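Microcin B17-processing protein McbB (Escherichia coli str. K-12 substr. MG1655, PDB 6GRH) is required to process the inactive precursor peptide of the antibiotic microcin B17, McbA, into its active form. Local coordinates at residues I141-E146 with S150-R155; V99-V104 with N131-S136; S34-T39 with K77-T82. All coordinates share one frame; numbering follows the deposited sequence. Where two conformers were deposited one is given.

Contact 1 of 3, residues I141-E146 with S150-R155; sequences IWLHLE and SDIVKR
Leu143 and Leu145 meet the helix through different first torsions. Leu143 sets CG anti to its backbone N (chi1 174°), whereas in Leu145 CG lies anti to the carbonyl carbon (chi1 -62°), and both side chains end up facing Ile152 and Val153. From the helix Ile152 offers its short branch. With CG1 turned beside the backbone N, CG2 is the methyl that faces the strand, and the Leu145 and Ile152 side chains meet tip to tip. The fork of Leu145 closes on that one methyl: CD1 of Leu145 is 3.9 Å from CG2 of Ile152, and CD2 of Leu145 is 4.1 Å from the same atom. Leu143 lies askew to Val153, its CD2 packing at 4.0 Å from Val153 CG2 and equally close to Val153 CA, so it rests against the helix backbone as well. The other methyl of Leu143, CD1, approaches Ile152 CG2 more loosely at 4.3 Å. Everything across this interface is apolar, branch against branch, in a buried setting.

Strand 139-144 and helix 150-160 are the first two elements of a beta-alpha-beta unit that strand 167-174 completes. The side chain of Val153 lies about 9 Å from the zinc ion held by Cys192, Cys195, Cys290 and Cys292. On the other face of the strand, Trp142 and His144 pack against helix 236-254, so the sheet is sandwiched between helices, with strands 97-102 and 167-174 flanking 139-144 within it.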
ATOM      1  N   ILE B 141     -23.179   8.058 -17.788  1.00 26.99           N
ATOM      2  CA  ILE B 141     -24.171   8.322 -16.769  1.00 26.79           C
ATOM      3  C   ILE B 141     -23.467   8.648 -15.454  1.00 25.88           C
ATOM      4  O   ILE B 141     -22.788   7.776 -14.870  1.00 24.99           O
ATOM      5  CB  ILE B 141     -25.127   7.115 -16.583  1.00 27.36           C
ATOM      6  CG1 ILE B 141     -25.801   6.764 -17.911  1.00 28.50           C
ATOM      7  CG2 ILE B 141     -26.125   7.398 -15.472  1.00 27.59           C
ATOM      8  CD1 ILE B 141     -26.696   5.542 -17.868  1.00 29.46           C
ATOM      9  N   TRP B 142     -23.635   9.885 -14.987  1.00 25.08           N
ATOM     10  CA  TRP B 142     -23.146  10.300 -13.691  1.00 24.56           C
ATOM     11  C   TRP B 142     -24.278  10.199 -12.679  1.00 24.86           C
ATOM     12  O   TRP B 142     -25.267  10.903 -12.791  1.00 24.84           O
ATOM     13  CB  TRP B 142     -22.607  11.741 -13.729  1.00 24.63           C
ATOM     14  CG  TRP B 142     -21.801  12.063 -12.494  1.00 24.05           C
ATOM     15  CD1 TRP B 142     -22.255  12.034 -11.187  1.00 24.25           C
ATOM     16  CD2 TRP B 142     -20.423  12.409 -12.425  1.00 23.27           C
ATOM     17  NE1 TRP B 142     -21.245  12.370 -10.332  1.00 23.88           N
ATOM     18  CE2 TRP B 142     -20.103  12.572 -11.050  1.00 23.21           C
ATOM     19  CE3 TRP B 142     -19.422  12.602 -13.381  1.00 23.12           C
ATOM     20  CZ2 TRP B 142     -18.823  12.918 -10.607  1.00 22.68           C
ATOM     21  CZ3 TRP B 142     -18.146  12.938 -12.952  1.00 22.77           C
ATOM     22  CH2 TRP B 142     -17.859  13.089 -11.567  1.00 22.90           C
ATOM     23  N   LEU B 143     -24.135   9.307 -11.687  1.00 24.54           N
ATOM     24  CA  LEU B 143     -25.121   9.174 -10.622  1.00 25.10           C
ATOM     25  C   LEU B 143     -24.586   9.812  -9.350  1.00 24.56           C
ATOM     26  O   LEU B 143     -23.601   9.337  -8.811  1.00 23.72           O
ATOM     27  CB  LEU B 143     -25.438   7.712 -10.391  1.00 25.71           C
ATOM     28  CG  LEU B 143     -26.338   7.314  -9.226  1.00 26.76           C
ATOM     29  CD1 LEU B 143     -27.723   7.948  -9.307  1.00 27.78           C
ATOM     30  CD2 LEU B 143     -26.437   5.784  -9.194  1.00 27.70           C
ATOM     31  N   HIS B 144     -25.236  10.872  -8.873  1.00 25.07           N
ATOM     32  CA  HIS B 144     -24.779  11.594  -7.699  1.00 25.00           C
ATOM     33  C   HIS B 144     -25.848  11.468  -6.624  1.00 26.13           C
ATOM     34  O   HIS B 144     -26.984  11.883  -6.837  1.00 26.81           O
ATOM     35  CB  HIS B 144     -24.497  13.057  -8.023  1.00 24.88           C
ATOM     36  CG  HIS B 144     -24.171  13.884  -6.825  1.00 24.64           C
ATOM     37  ND1 HIS B 144     -22.977  13.766  -6.155  1.00 24.61           N
ATOM     38  CD2 HIS B 144     -24.906  14.779  -6.134  1.00 25.40           C
ATOM     39  CE1 HIS B 144     -22.980  14.588  -5.120  1.00 25.07           C
ATOM     40  NE2 HIS B 144     -24.124  15.242  -5.105  1.00 25.46           N
ATOM     41  N   LEU B 145     -25.461  10.932  -5.459  1.00 26.40           N
ATOM     42  CA  LEU B 145     -26.367  10.735  -4.328  1.00 28.47           C
ATOM     43  C   LEU B 145     -25.888  11.424  -3.046  1.00 29.54           C
ATOM     44  O   LEU B 145     -24.780  11.136  -2.568  1.00 28.57           O
ATOM     45  CB  LEU B 145     -26.519   9.241  -4.049  1.00 29.19           C
ATOM     46  CG  LEU B 145     -27.129   8.427  -5.191  1.00 30.24           C
ATOM     47  CD1 LEU B 145     -27.149   6.946  -4.852  1.00 30.85           C
ATOM     48  CD2 LEU B 145     -28.534   8.919  -5.497  1.00 31.32           C
ATOM     49  N   GLU B 146     -26.700  12.334  -2.509  1.00 30.94           N
ATOM     50  CA  GLU B 146     -26.546  12.812  -1.129  1.00 32.37           C
ATOM     51  C   GLU B 146     -27.069  11.799  -0.122  1.00 34.49           C
ATOM     52  O   GLU B 146     -26.448  11.560   0.917  1.00 34.77           O
ATOM     53  CB  GLU B 146     -27.245  14.163  -0.910  1.00 33.66           C
ATOM     54  CG  GLU B 146     -26.430  15.314  -1.427  1.00 33.67           C
ATOM     55  CD  GLU B 146     -26.845  16.699  -0.951  1.00 34.60           C
ATOM     56  OE1 GLU B 146     -27.617  16.863   0.023  1.00 36.71           O
ATOM     57  OE2 GLU B 146     -26.320  17.636  -1.570  1.00 34.35           O
ATOM     58  N   SER B 150     -27.681   1.564  -1.638  1.00 30.98           N
ATOM     59  CA  SER B 150     -27.169   0.655  -2.666  1.00 30.61           C
ATOM     60  C   SER B 150     -28.203   0.208  -3.693  1.00 31.15           C
ATOM     61  O   SER B 150     -27.842  -0.010  -4.837  1.00 31.24           O
ATOM     62  CB  SER B 150     -26.513  -0.588  -2.036  1.00 30.62           C
ATOM     63  OG  SER B 150     -27.416  -1.308  -1.227  1.00 31.06           O
ATOM     64  N   ASP B 151     -29.460   0.048  -3.279  1.00 32.46           N
ATOM     65  CA  ASP B 151     -30.568  -0.249  -4.196  1.00 33.82           C
ATOM     66  C   ASP B 151     -30.725   0.746  -5.351  1.00 32.48           C
ATOM     67  O   ASP B 151     -31.152   0.360  -6.427  1.00 31.94           O
ATOM     68  CB  ASP B 151     -31.916  -0.332  -3.452  1.00 36.59           C
ATOM     69  CG  ASP B 151     -32.122  -1.653  -2.725  1.00 38.45           C
ATOM     70  OD1 ASP B 151     -31.300  -2.587  -2.863  1.00 39.98           O
ATOM     71  OD2 ASP B 151     -33.139  -1.766  -2.014  1.00 40.55           O
ATOM     72  N   ILE B 152     -30.397   2.019  -5.121  1.00 31.53           N
ATOM     73  CA  ILE B 152     -30.487   3.036  -6.181  1.00 30.97           C
ATOM     74  C   ILE B 152     -29.458   2.740  -7.265  1.00 29.87           C
ATOM     75  O   ILE B 152     -29.764   2.759  -8.441  1.00 29.56           O
ATOM     76  CB  ILE B 152     -30.262   4.441  -5.631  1.00 30.80           C
ATOM     77  CG1 ILE B 152     -31.385   4.789  -4.632  1.00 31.94           C
ATOM     78  CG2 ILE B 152     -30.183   5.435  -6.772  1.00 30.49           C
ATOM     79  CD1 ILE B 152     -31.121   6.031  -3.815  1.00 32.15           C
ATOM     80  N   VAL B 153     -28.230   2.432  -6.853  1.00 29.51           N
ATOM     81  CA  VAL B 153     -27.183   2.078  -7.800  1.00 29.04           C
ATOM     82  C   VAL B 153     -27.574   0.815  -8.553  1.00 30.29           C
ATOM     83  O   VAL B 153     -27.390   0.736  -9.766  1.00 30.31           O
ATOM     84  CB  VAL B 153     -25.806   1.908  -7.113  1.00 27.87           C
ATOM     85  CG1 VAL B 153     -24.731   1.540  -8.137  1.00 27.35           C
ATOM     86  CG2 VAL B 153     -25.415   3.184  -6.392  1.00 27.07           C
ATOM     87  N   LYS B 154     -28.127  -0.159  -7.842  1.00 31.25           N
ATOM     88  CA  LYS B 154     -28.519  -1.415  -8.455  1.00 33.51           C
ATOM     89  C   LYS B 154     -29.619  -1.229  -9.515  1.00 33.45           C
ATOM     90  O   LYS B 154     -29.551  -1.835 -10.578  1.00 32.42           O
ATOM     91  CB  LYS B 154     -28.970  -2.380  -7.361  1.00 36.70           C
ATOM     92  CG  LYS B 154     -29.403  -3.755  -7.808  1.00 40.13           C
ATOM     93  CD  LYS B 154     -29.658  -4.596  -6.549  1.00 42.77           C
ATOM     94  CE  LYS B 154     -30.266  -5.939  -6.871  1.00 45.64           C
ATOM     95  NZ  LYS B 154     -29.170  -6.895  -7.205  1.00 47.66           N
ATOM     96  N   ARG B 155     -30.598  -0.382  -9.216  1.00 33.43           N
ATOM     97  CA  ARG B 155     -31.649  -0.032 -10.181  1.00 35.23           C
ATOM     98  C   ARG B 155     -31.073   0.593 -11.474  1.00 33.87           C
ATOM     99  O   ARG B 155     -31.472   0.226 -12.580  1.00 34.17           O
ATOM    100  CB  ARG B 155     -32.637   0.942  -9.540  1.00 37.54           C
ATOM    101  CG  ARG B 155     -33.744   1.447 -10.464  1.00 40.57           C
ATOM    102  CD  ARG B 155     -34.373   2.710  -9.911  1.00 43.08           C
ATOM    103  NE  ARG B 155     -35.272   3.376 -10.865  1.00 45.81           N
ATOM    104  CZ  ARG B 155     -35.675   4.645 -10.773  1.00 47.35           C
ATOM    105  NH1 ARG B 155     -35.265   5.425  -9.769  1.00 47.84           N
ATOM    106  NH2 ARG B 155     -36.491   5.152 -11.698  1.00 48.57           N
TER

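Contact 2 of 3, residues V99-V104 with N131-S136; sequences VIISDV and NNINVS
The contact belongs to the crossover from strand 122-127 to strand 139-144, which must pass over the strand between them, 97-102. Val99 and Ile101 of that middle strand meet Val135 and Ile133 of the crossing chain, which runs here without regular secondary structure. Two separate methyl pairs make the join: Val99 CG2 lies 4.2 Å from Val135 CG2, and Ile101 CD1 lies 4.3 Å from Ile133 CG2. Ile101 manages its reach with an extended chain (chi2 179°) that carries CD1 well out from the sheet. The join is apolar, and Phe160 of helix 150-160 packs on both Ile133 and Val135.

At the end of the strand, Ser102 OG accepts a bond from the backbone N of Val104 at 3.0 Å, nearly straight at 164°, forming an ST turn. The same hydroxyl is hydrogen-bonded to His144 O, and Asp103 OD1 to Glu146 N, which links the chain leaving strand 97-102 to the chain leaving 139-144. The strand order, with 97-102 between 122-127 and 139-144, is consistent with a Rossmann-like sheet, with an extended loop in place of a helix on this crossover.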
ATOM      1  N   VAL B  99     -25.242  12.387 -18.933  1.00 29.91           N
ATOM      2  CA  VAL B  99     -26.439  12.723 -18.171  1.00 30.18           C
ATOM      3  C   VAL B  99     -26.064  12.664 -16.701  1.00 28.99           C
ATOM      4  O   VAL B  99     -25.234  11.868 -16.314  1.00 28.74           O
ATOM      5  CB  VAL B  99     -27.638  11.801 -18.457  1.00 31.23           C
ATOM      6  CG1 VAL B  99     -28.103  11.954 -19.891  1.00 32.66           C
ATOM      7  CG2 VAL B  99     -27.357  10.333 -18.195  1.00 30.90           C
ATOM      8  N   ILE B 100     -26.681  13.512 -15.895  1.00 28.42           N
ATOM      9  CA  ILE B 100     -26.522  13.469 -14.454  1.00 27.71           C
ATOM     10  C   ILE B 100     -27.840  13.003 -13.853  1.00 27.97           C
ATOM     11  O   ILE B 100     -28.888  13.595 -14.119  1.00 28.35           O
ATOM     12  CB  ILE B 100     -26.117  14.830 -13.880  1.00 28.08           C
ATOM     13  CG1 ILE B 100     -24.749  15.211 -14.429  1.00 27.72           C
ATOM     14  CG2 ILE B 100     -26.069  14.761 -12.344  1.00 28.77           C
ATOM     15  CD1 ILE B 100     -24.285  16.577 -14.006  1.00 27.99           C
ATOM     16  N   ILE B 101     -27.795  11.894 -13.110  1.00 27.19           N
ATOM     17  CA  ILE B 101     -28.960  11.360 -12.407  1.00 28.31           C
ATOM     18  C   ILE B 101     -28.707  11.603 -10.927  1.00 28.17           C
ATOM     19  O   ILE B 101     -27.613  11.273 -10.401  1.00 26.48           O
ATOM     20  CB  ILE B 101     -29.204   9.850 -12.689  1.00 28.66           C
ATOM     21  CG1 ILE B 101     -29.398   9.591 -14.194  1.00 29.51           C
ATOM     22  CG2 ILE B 101     -30.432   9.380 -11.931  1.00 29.99           C
ATOM     23  CD1 ILE B 101     -29.621   8.150 -14.622  1.00 30.06           C
ATOM     24  N   SER B 102     -29.669  12.204 -10.241  1.00 29.00           N
ATOM     25  CA  SER B 102     -29.411  12.581  -8.842  1.00 29.50           C
ATOM     26  C   SER B 102     -30.643  12.644  -7.996  1.00 30.72           C
ATOM     27  O   SER B 102     -31.745  12.860  -8.508  1.00 31.78           O
ATOM     28  CB  SER B 102     -28.706  13.950  -8.793  1.00 29.20           C
ATOM     29  OG  SER B 102     -28.194  14.230  -7.503  1.00 29.24           O
ATOM     30  N   ASP B 103     -30.443  12.476  -6.695  1.00 30.90           N
ATOM     31  CA  ASP B 103     -31.477  12.754  -5.697  1.00 32.79           C
ATOM     32  C   ASP B 103     -31.522  14.216  -5.301  1.00 33.25           C
ATOM     33  O   ASP B 103     -32.445  14.624  -4.609  1.00 34.51           O
ATOM     34  CB  ASP B 103     -31.334  11.836  -4.463  1.00 33.41           C
ATOM     35  CG  ASP B 103     -30.043  12.068  -3.640  1.00 33.13           C
ATOM     36  OD1 ASP B 103     -29.119  12.807  -4.042  1.00 32.59           O
ATOM     37  OD2 ASP B 103     -29.940  11.426  -2.562  1.00 35.08           O
ATOM     38  N   VAL B 104     -30.549  15.016  -5.742  1.00 32.63           N
ATOM     39  CA  VAL B 104     -30.586  16.482  -5.559  1.00 33.72           C
ATOM     40  C   VAL B 104     -30.430  17.190  -6.918  1.00 33.70           C
ATOM     41  O   VAL B 104     -29.507  17.969  -7.099  1.00 32.73           O
ATOM     42  CB  VAL B 104     -29.522  16.989  -4.526  1.00 33.39           C
ATOM     43  CG1 VAL B 104     -29.872  16.524  -3.123  1.00 34.68           C
ATOM     44  CG2 VAL B 104     -28.104  16.555  -4.876  1.00 32.36           C
ATOM     45  N   ASN B 131     -39.878   7.693 -12.767  1.00 64.22           N
ATOM     46  CA  ASN B 131     -40.098   6.414 -13.441  1.00 65.81           C
ATOM     47  C   ASN B 131     -39.835   6.632 -14.933  1.00 66.29           C
ATOM     48  O   ASN B 131     -39.855   7.776 -15.410  1.00 66.76           O
ATOM     49  CB  ASN B 131     -41.532   5.910 -13.195  1.00 69.39           C
ATOM     50  CG  ASN B 131     -41.807   5.605 -11.724  1.00 70.17           C
ATOM     51  OD1 ASN B 131     -42.873   5.915 -11.210  1.00 71.98           O
ATOM     52  ND2 ASN B 131     -40.834   4.998 -11.042  1.00 69.57           N
ATOM     53  N   ASN B 132     -39.574   5.548 -15.663  1.00 66.78           N
ATOM     54  CA  ASN B 132     -39.328   5.610 -17.123  1.00 67.79           C
ATOM     55  C   ASN B 132     -38.199   6.587 -17.492  1.00 65.42           C
ATOM     56  O   ASN B 132     -38.389   7.502 -18.302  1.00 67.09           O
ATOM     57  CB  ASN B 132     -40.614   5.965 -17.915  1.00 70.10           C
ATOM     58  CG  ASN B 132     -41.670   4.861 -17.893  1.00 72.64           C
ATOM     59  OD1 ASN B 132     -41.433   3.735 -17.451  1.00 72.70           O
ATOM     60  ND2 ASN B 132     -42.849   5.186 -18.406  1.00 74.78           N
ATOM     61  N   ILE B 133     -37.031   6.383 -16.884  1.00 62.69           N
ATOM     62  CA  ILE B 133     -35.817   7.114 -17.239  1.00 59.11           C
ATOM     63  C   ILE B 133     -35.229   6.433 -18.484  1.00 56.98           C
ATOM     64  O   ILE B 133     -34.959   5.244 -18.443  1.00 56.04           O
ATOM     65  CB  ILE B 133     -34.778   7.076 -16.078  1.00 58.47           C
ATOM     66  CG1 ILE B 133     -35.341   7.659 -14.771  1.00 58.33           C
ATOM     67  CG2 ILE B 133     -33.504   7.827 -16.457  1.00 57.06           C
ATOM     68  CD1 ILE B 133     -34.466   7.393 -13.546  1.00 57.45           C
ATOM     69  N   ASN B 134     -35.062   7.164 -19.585  1.00 56.09           N
ATOM     70  CA  ASN B 134     -34.376   6.655 -20.796  1.00 55.28           C
ATOM     71  C   ASN B 134     -32.997   7.304 -20.985  1.00 53.78           C
ATOM     72  O   ASN B 134     -32.847   8.488 -20.689  1.00 53.54           O
ATOM     73  CB  ASN B 134     -35.212   6.955 -22.035  1.00 56.65           C
ATOM     74  N   VAL B 135     -32.016   6.535 -21.485  1.00 51.96           N
ATOM     75  CA  VAL B 135     -30.699   7.052 -21.896  1.00 50.11           C
ATOM     76  C   VAL B 135     -30.267   6.470 -23.252  1.00 50.04           C
ATOM     77  O   VAL B 135     -30.393   5.271 -23.477  1.00 51.54           O
ATOM     78  CB  VAL B 135     -29.604   6.719 -20.838  1.00 49.67           C
ATOM     79  CG1 VAL B 135     -28.250   7.254 -21.268  1.00 48.70           C
ATOM     80  CG2 VAL B 135     -29.974   7.285 -19.475  1.00 49.50           C
ATOM     81  N   SER B 136     -29.719   7.310 -24.124  1.00 49.06           N
ATOM     82  CA  SER B 136     -29.220   6.898 -25.451  1.00 50.08           C
ATOM     83  C   SER B 136     -27.904   6.097 -25.456  1.00 49.30           C
ATOM     84  O   SER B 136     -27.222   6.021 -24.440  1.00 45.13           O
ATOM     85  CB  SER B 136     -28.962   8.146 -26.302  1.00 51.29           C
ATOM     86  OG  SER B 136     -30.129   8.943 -26.408  1.00 53.59           O
TER

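Contact 3 of 3, residues S34-T39 with K77-T82; sequences SSVDIT and KEFLIT
Val36 and Phe79 mark the closest backbone approach of strand 34-38 to the end of helix 73-82, their CA atoms 10.4 Å apart, a gap that side chains alone must bridge. Phe79 does most of the bridging. Its CG is anti to the backbone N (chi1 173°), which swings the ring off the helix until CZ, the far corner, reaches both Val36 and Ile38. Val36 comes from the opposite direction, and its CG1 sits at the ring edge, near the ring plane, 4.1 Å from Phe79 CZ. Ile38 approaches at a slant instead, with CD1 3.9 Å from Phe79 CZ. A bent chain (chi2 -67°) brings that terminal methyl round to the ring, although its CB does not point straight at the helix.

The last turn of the helix is reinforced from within. Thr82 OG1 donates to Glu78 O at 2.7 Å, and Thr82 N donates to the same oxygen at 2.9 Å. The two donors come from opposite faces of the carbonyl plane. Just past the helix, Ser34 OG is hydrogen-bonded to Thr83 O, joining the start of the strand to the chain leaving the helix.

Strand and helix together resemble the peptide-binding side of a winged-helix RiPP recognition element. Strand 34-38 pairs antiparallel with a strand of another protein, probably a leader peptide, and Phe79 makes an edge-to-face stack with an aromatic side chain of that chain. Asp37 OD2 is hydrogen-bonded to Tyr225 OH of a second McbB subunit. Within the domain, strand 26-31 flanks 34-38, while Met43 and Leu47 of helix 41-52 cover Phe79 and Ile38, respectively.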
ATOM      1  N   SER B  34      -0.061  32.584 -21.695  1.00 28.68           N
ATOM      2  CA  SER B  34       0.692  33.787 -21.952  1.00 28.84           C
ATOM      3  C   SER B  34      -0.053  35.049 -21.594  1.00 28.35           C
ATOM      4  O   SER B  34      -1.225  35.023 -21.265  1.00 27.43           O
ATOM      5  CB  SER B  34       1.106  33.836 -23.437  1.00 30.02           C
ATOM      6  OG  SER B  34      -0.054  34.000 -24.268  1.00 29.69           O
ATOM      7  N   SER B  35       0.664  36.164 -21.676  0.50 28.86           N
ATOM      8  CA  SER B  35       0.063  37.469 -21.584  0.50 29.24           C
ATOM      9  C   SER B  35       0.577  38.327 -22.743  0.50 29.71           C
ATOM     10  O   SER B  35       1.745  38.238 -23.104  0.50 29.50           O
ATOM     11  CB  SER B  35       0.373  38.108 -20.239  0.50 29.95           C
ATOM     12  OG  SER B  35      -0.425  39.258 -20.063  0.50 30.86           O
ATOM     13  N   VAL B  36      -0.314  39.136 -23.324  1.00 29.91           N
ATOM     14  CA  VAL B  36       0.009  39.936 -24.521  1.00 30.96           C
ATOM     15  C   VAL B  36      -0.527  41.351 -24.350  1.00 31.77           C
ATOM     16  O   VAL B  36      -1.674  41.541 -23.975  1.00 30.50           O
ATOM     17  CB  VAL B  36      -0.548  39.291 -25.813  1.00 30.61           C
ATOM     18  CG1 VAL B  36      -0.110  40.072 -27.055  1.00 31.96           C
ATOM     19  CG2 VAL B  36      -0.091  37.842 -25.942  1.00 30.41           C
ATOM     20  N   ASP B  37       0.342  42.335 -24.595  1.00 33.49           N
ATOM     21  CA  ASP B  37      -0.080  43.727 -24.707  1.00 35.06           C
ATOM     22  C   ASP B  37      -0.647  43.888 -26.133  1.00 34.23           C
ATOM     23  O   ASP B  37       0.104  43.875 -27.092  1.00 34.58           O
ATOM     24  CB  ASP B  37       1.117  44.653 -24.439  1.00 37.58           C
ATOM     25  CG  ASP B  37       0.734  46.133 -24.317  1.00 40.35           C
ATOM     26  OD1 ASP B  37      -0.470  46.484 -24.321  1.00 43.13           O
ATOM     27  OD2 ASP B  37       1.660  46.977 -24.216  1.00 43.01           O
ATOM     28  N   ILE B  38      -1.957  44.017 -26.254  1.00 33.59           N
ATOM     29  CA  ILE B  38      -2.630  43.982 -27.566  1.00 33.86           C
ATOM     30  C   ILE B  38      -2.591  45.374 -28.187  1.00 35.29           C
ATOM     31  O   ILE B  38      -3.082  46.326 -27.589  1.00 36.40           O
ATOM     32  CB  ILE B  38      -4.101  43.556 -27.436  1.00 33.01           C
ATOM     33  CG1 ILE B  38      -4.217  42.154 -26.849  1.00 32.04           C
ATOM     34  CG2 ILE B  38      -4.838  43.618 -28.792  1.00 33.14           C
ATOM     35  CD1 ILE B  38      -3.686  41.037 -27.728  1.00 31.85           C
ATOM     36  N   THR B  39      -2.018  45.496 -29.373  1.00 35.97           N
ATOM     37  CA  THR B  39      -1.928  46.814 -30.029  1.00 37.53           C
ATOM     38  C   THR B  39      -2.752  46.925 -31.314  1.00 37.52           C
ATOM     39  O   THR B  39      -2.682  47.929 -31.966  1.00 39.03           O
ATOM     40  CB  THR B  39      -0.468  47.184 -30.346  1.00 38.64           C
ATOM     41  OG1 THR B  39       0.122  46.126 -31.122  1.00 39.00           O
ATOM     42  CG2 THR B  39       0.333  47.416 -29.022  1.00 38.97           C
ATOM     43  N   LYS B  77      -5.597  32.812 -36.418  1.00 34.29           N
ATOM     44  CA  LYS B  77      -5.750  31.527 -35.751  1.00 35.05           C
ATOM     45  C   LYS B  77      -4.480  31.079 -35.037  1.00 34.63           C
ATOM     46  O   LYS B  77      -4.546  30.636 -33.896  1.00 32.75           O
ATOM     47  CB  LYS B  77      -6.182  30.446 -36.716  1.00 36.96           C
ATOM     48  CG  LYS B  77      -7.677  30.444 -36.949  1.00 38.20           C
ATOM     49  CD  LYS B  77      -7.991  29.532 -38.109  1.00 39.99           C
ATOM     50  CE  LYS B  77      -9.411  29.742 -38.569  1.00 41.63           C
ATOM     51  NZ  LYS B  77      -9.583  29.340 -39.991  1.00 43.09           N
ATOM     52  N   GLU B  78      -3.349  31.222 -35.724  1.00 35.81           N
ATOM     53  CA  GLU B  78      -2.032  30.910 -35.156  1.00 36.68           C
ATOM     54  C   GLU B  78      -1.749  31.713 -33.873  1.00 34.20           C
ATOM     55  O   GLU B  78      -1.208  31.183 -32.893  1.00 32.77           O
ATOM     56  CB  GLU B  78      -0.932  31.185 -36.193  1.00 40.24           C
ATOM     57  CG  GLU B  78       0.409  30.583 -35.825  1.00 43.16           C
ATOM     58  CD  GLU B  78       1.497  30.892 -36.845  1.00 46.95           C
ATOM     59  OE1 GLU B  78       1.259  31.646 -37.833  1.00 50.49           O
ATOM     60  OE2 GLU B  78       2.614  30.365 -36.647  1.00 50.53           O
ATOM     61  N   PHE B  79      -2.113  32.988 -33.893  1.00 33.17           N
ATOM     62  CA  PHE B  79      -1.988  33.848 -32.711  1.00 31.67           C
ATOM     63  C   PHE B  79      -2.869  33.328 -31.567  1.00 30.50           C
ATOM     64  O   PHE B  79      -2.407  33.185 -30.436  1.00 29.21           O
ATOM     65  CB  PHE B  79      -2.347  35.300 -33.061  1.00 32.16           C
ATOM     66  CG  PHE B  79      -2.408  36.210 -31.872  1.00 31.50           C
ATOM     67  CD1 PHE B  79      -1.254  36.796 -31.374  1.00 31.85           C
ATOM     68  CD2 PHE B  79      -3.595  36.430 -31.210  1.00 31.36           C
ATOM     69  CE1 PHE B  79      -1.292  37.631 -30.281  1.00 31.11           C
ATOM     70  CE2 PHE B  79      -3.633  37.260 -30.095  1.00 31.05           C
ATOM     71  CZ  PHE B  79      -2.482  37.869 -29.650  1.00 30.80           C
ATOM     72  N   LEU B  80      -4.130  33.040 -31.883  1.00 29.82           N
ATOM     73  CA  LEU B  80      -5.088  32.604 -30.878  1.00 29.48           C
ATOM     74  C   LEU B  80      -4.700  31.259 -30.271  1.00 29.11           C
ATOM     75  O   LEU B  80      -4.905  31.050 -29.090  1.00 28.27           O
ATOM     76  CB  LEU B  80      -6.502  32.540 -31.477  1.00 29.65           C
ATOM     77  CG  LEU B  80      -7.092  33.901 -31.901  1.00 30.32           C
ATOM     78  CD1 LEU B  80      -8.362  33.730 -32.720  1.00 31.18           C
ATOM     79  CD2 LEU B  80      -7.353  34.797 -30.710  1.00 29.86           C
ATOM     80  N   ILE B  81      -4.140  30.360 -31.087  1.00 30.16           N
ATOM     81  CA  ILE B  81      -3.723  29.048 -30.632  1.00 30.64           C
ATOM     82  C   ILE B  81      -2.444  29.154 -29.783  1.00 30.76           C
ATOM     83  O   ILE B  81      -2.369  28.555 -28.699  1.00 30.05           O
ATOM     84  CB  ILE B  81      -3.469  28.063 -31.797  1.00 31.92           C
ATOM     85  CG1 ILE B  81      -4.810  27.651 -32.426  1.00 33.11           C
ATOM     86  CG2 ILE B  81      -2.716  26.810 -31.323  1.00 31.90           C
ATOM     87  CD1 ILE B  81      -4.676  27.040 -33.806  1.00 34.48           C
ATOM     88  N   THR B  82      -1.451  29.872 -30.296  1.00 31.70           N
ATOM     89  CA  THR B  82      -0.138  29.921 -29.640  1.00 32.19           C
ATOM     90  C   THR B  82      -0.206  30.647 -28.308  1.00 31.33           C
ATOM     91  O   THR B  82       0.464  30.231 -27.380  1.00 31.75           O
ATOM     92  CB  THR B  82       0.963  30.530 -30.525  1.00 33.63           C
ATOM     93  OG1 THR B  82       0.552  31.821 -30.998  1.00 36.14           O
ATOM     94  CG2 THR B  82       1.260  29.633 -31.700  1.00 34.20           C
TER

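How the contacts relate
Along the chain contact 3 comes first, then contact 2, then contact 1, each closing before the next opens. Contacts 1 and 2 have centres 10 Å apart and share one mixed sheet: strands 97-102 and 139-144 lie side by side, with Trp142 O probably hydrogen-bonded to Ile101 N. Helix 150-160 and the crossing loop thus cover the same face of neighbouring strands. Contact 3 stands apart, about 45 Å from contact 1 and 42 Å from contact 2 between centres, on the opposite side of the chain's centre and in a separate antiparallel sheet. McbB therefore keeps its probable peptide-binding module distinct from its zinc-bearing mixed-sheet body.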